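Local atomic coordinates of protein STN1 (Saccharomyces cerevisiae, PDB entry 3K10), a protein that helps regulate telomere length and protect chromosome ends, restraining telomerase loading through its interaction with CDC13. Residues Lys90-Tyr95 with Glu120-Pro125. Sequence-based numbering, arbitrary orientation.
Sequences KNLFEY and EKLHLP
L122 reaches from the end of helix 115-121 into the flank of helix 87-106, set between N91, L92 and Y95. Its CD1 meets CD1 of L92 at 3.4 Å, the two leucine side chains crossing at about a right angle, and the same methyl lies 4.1 Å from the backbone O of N91. The other branch, CD2, comes obliquely to the Y95 ring, 4.0 Å from CD2 of the tyrosine. K121 takes the ring's edge: its CG lies near the ring plane, 3.6 Å from CE2 of Y95, before the bent chain carries the amino end away. Y95 sets its ring against both residues with CG anti to the backbone N (chi1 177°). Without the phenol ring, as with an alanine at Y95, K121 CG and L122 CD2 would probably lose their aromatic neighbour, leaving a gap where the end of helix 115-121 meets helix 87-106. The backbone turns out of helix 115-121 at L122, and the contact joins the exit of that helix to the flank of helix 87-106 in the second winged helix-turn-helix domain. V118, on helix 115-121 itself, touches both L92 and Y95, while I132 of helix 129-146 packs on L92. With no hydrogen bond or salt bridge between them, the two segments are held by apolar and aromatic packing, from buried L92 to exposed K121.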
loop_
_atom_site.group_PDB
_atom_site.type_symbol
_atom_site.label_atom_id
_atom_site.label_comp_id
_atom_site.label_asym_id
_atom_site.label_seq_id
_atom_site.Cartn_x
_atom_site.Cartn_y
_atom_site.Cartn_z
ATOM N N LYS A 90 -4.814 0.474 7.543
ATOM C CA LYS A 90 -4.217 0.328 8.855
ATOM C C LYS A 90 -4.475 -1.053 9.436
ATOM O O LYS A 90 -3.665 -1.565 10.196
ATOM C CB LYS A 90 -4.736 1.419 9.794
ATOM C CG LYS A 90 -4.243 2.808 9.421
ATOM C CD LYS A 90 -4.494 3.803 10.548
ATOM C CE LYS A 90 -3.954 5.174 10.215
ATOM N NZ LYS A 90 -4.619 5.698 8.998
ATOM N N ASN A 91 -5.598 -1.658 9.079
ATOM C CA ASN A 91 -5.922 -2.985 9.582
ATOM C C ASN A 91 -5.148 -4.035 8.825
ATOM O O ASN A 91 -4.694 -5.028 9.393
ATOM C CB ASN A 91 -7.413 -3.266 9.432
ATOM C CG ASN A 91 -8.237 -2.462 10.386
ATOM O OD1 ASN A 91 -8.036 -2.530 11.593
ATOM N ND2 ASN A 91 -9.171 -1.692 9.858
ATOM N N LEU A 92 -5.014 -3.812 7.528
ATOM C CA LEU A 92 -4.301 -4.740 6.697
ATOM C C LEU A 92 -2.840 -4.757 7.135
ATOM O O LEU A 92 -2.199 -5.805 7.102
ATOM C CB LEU A 92 -4.460 -4.330 5.237
ATOM C CG LEU A 92 -4.357 -5.440 4.185
ATOM C CD1 LEU A 92 -4.990 -6.727 4.677
ATOM C CD2 LEU A 92 -5.048 -4.969 2.912
ATOM N N PHE A 93 -2.322 -3.615 7.580
ATOM C CA PHE A 93 -0.936 -3.554 8.026
ATOM C C PHE A 93 -0.781 -4.292 9.330
ATOM O O PHE A 93 0.165 -5.061 9.523
ATOM C CB PHE A 93 -0.481 -2.115 8.227
ATOM C CG PHE A 93 0.552 -1.672 7.245
ATOM C CD1 PHE A 93 0.180 -1.133 6.018
ATOM C CD2 PHE A 93 1.909 -1.838 7.525
ATOM C CE1 PHE A 93 1.149 -0.764 5.075
ATOM C CE2 PHE A 93 2.876 -1.478 6.598
ATOM C CZ PHE A 93 2.495 -0.938 5.366
ATOM N N GLU A 94 -1.722 -4.033 10.231
ATOM C CA GLU A 94 -1.746 -4.650 11.546
ATOM C C GLU A 94 -1.822 -6.167 11.405
ATOM O O GLU A 94 -1.067 -6.905 12.052
ATOM C CB GLU A 94 -2.951 -4.131 12.316
ATOM C CG GLU A 94 -2.944 -4.470 13.791
ATOM C CD GLU A 94 -4.167 -3.933 14.498
ATOM O OE1 GLU A 94 -4.374 -2.693 14.474
ATOM O OE2 GLU A 94 -4.918 -4.755 15.073
ATOM N N TYR A 95 -2.737 -6.625 10.555
ATOM C CA TYR A 95 -2.920 -8.056 10.282
ATOM C C TYR A 95 -1.606 -8.652 9.758
ATOM O O TYR A 95 -1.231 -9.771 10.117
ATOM C CB TYR A 95 -4.042 -8.247 9.250
ATOM C CG TYR A 95 -4.319 -9.679 8.810
ATOM C CD1 TYR A 95 -3.541 -10.312 7.827
ATOM C CD2 TYR A 95 -5.392 -10.389 9.344
ATOM C CE1 TYR A 95 -3.842 -11.613 7.391
ATOM C CE2 TYR A 95 -5.699 -11.682 8.921
ATOM C CZ TYR A 95 -4.927 -12.288 7.950
ATOM O OH TYR A 95 -5.262 -13.568 7.552
ATOM N N GLU A 120 -12.151 -12.116 5.067
ATOM C CA GLU A 120 -13.037 -12.593 6.119
ATOM C C GLU A 120 -12.636 -12.118 7.524
ATOM O O GLU A 120 -13.491 -11.668 8.295
ATOM C CB GLU A 120 -13.087 -14.126 6.098
ATOM C CG GLU A 120 -14.006 -14.711 5.052
ATOM C CD GLU A 120 -15.473 -14.613 5.444
ATOM O OE1 GLU A 120 -16.343 -14.858 4.577
ATOM O OE2 GLU A 120 -15.750 -14.295 6.624
ATOM N N LYS A 121 -11.350 -12.241 7.863
ATOM C CA LYS A 121 -10.859 -11.820 9.179
ATOM C C LYS A 121 -11.104 -10.336 9.358
ATOM O O LYS A 121 -11.665 -9.878 10.354
ATOM C CB LYS A 121 -9.364 -12.083 9.318
ATOM C CG LYS A 121 -8.829 -11.652 10.671
ATOM C CD LYS A 121 -9.667 -12.276 11.790
ATOM C CE LYS A 121 -9.101 -11.961 13.159
ATOM N NZ LYS A 121 -9.730 -12.802 14.213
ATOM N N LEU A 122 -10.624 -9.578 8.390
ATOM C CA LEU A 122 -10.850 -8.156 8.393
ATOM C C LEU A 122 -12.242 -8.193 7.778
ATOM O O LEU A 122 -12.890 -9.233 7.801
ATOM C CB LEU A 122 -9.826 -7.487 7.483
ATOM C CG LEU A 122 -8.409 -7.900 7.898
ATOM C CD1 LEU A 122 -7.378 -7.176 7.073
ATOM C CD2 LEU A 122 -8.211 -7.584 9.376
ATOM N N HIS A 123 -12.736 -7.103 7.241
ATOM C CA HIS A 123 -14.046 -7.206 6.641
ATOM C C HIS A 123 -14.034 -6.357 5.402
ATOM O O HIS A 123 -14.782 -5.384 5.291
ATOM C CB HIS A 123 -15.126 -6.753 7.626
ATOM C CG HIS A 123 -15.428 -7.762 8.697
ATOM N ND1 HIS A 123 -16.170 -8.900 8.462
ATOM C CD2 HIS A 123 -15.070 -7.809 10.005
ATOM C CE1 HIS A 123 -16.256 -9.606 9.578
ATOM N NE2 HIS A 123 -15.596 -8.965 10.528
ATOM N N LEU A 124 -13.164 -6.733 4.468
ATOM C CA LEU A 124 -13.030 -5.996 3.223
ATOM C C LEU A 124 -12.942 -6.917 2.021
ATOM O O LEU A 124 -11.892 -7.468 1.728
ATOM C CB LEU A 124 -11.803 -5.083 3.304
ATOM C CG LEU A 124 -10.883 -5.418 4.482
ATOM C CD1 LEU A 124 -10.059 -6.623 4.105
ATOM C CD2 LEU A 124 -9.989 -4.254 4.840
ATOM N N PRO A 125 -14.061 -7.104 1.310
ATOM C CA PRO A 125 -14.088 -7.974 0.128
ATOM C C PRO A 125 -13.364 -7.394 -1.081
ATOM O O PRO A 125 -13.243 -8.048 -2.121
ATOM C CB PRO A 125 -15.584 -8.143 -0.139
ATOM C CG PRO A 125 -16.157 -6.856 0.345
ATOM C CD PRO A 125 -15.422 -6.656 1.653
#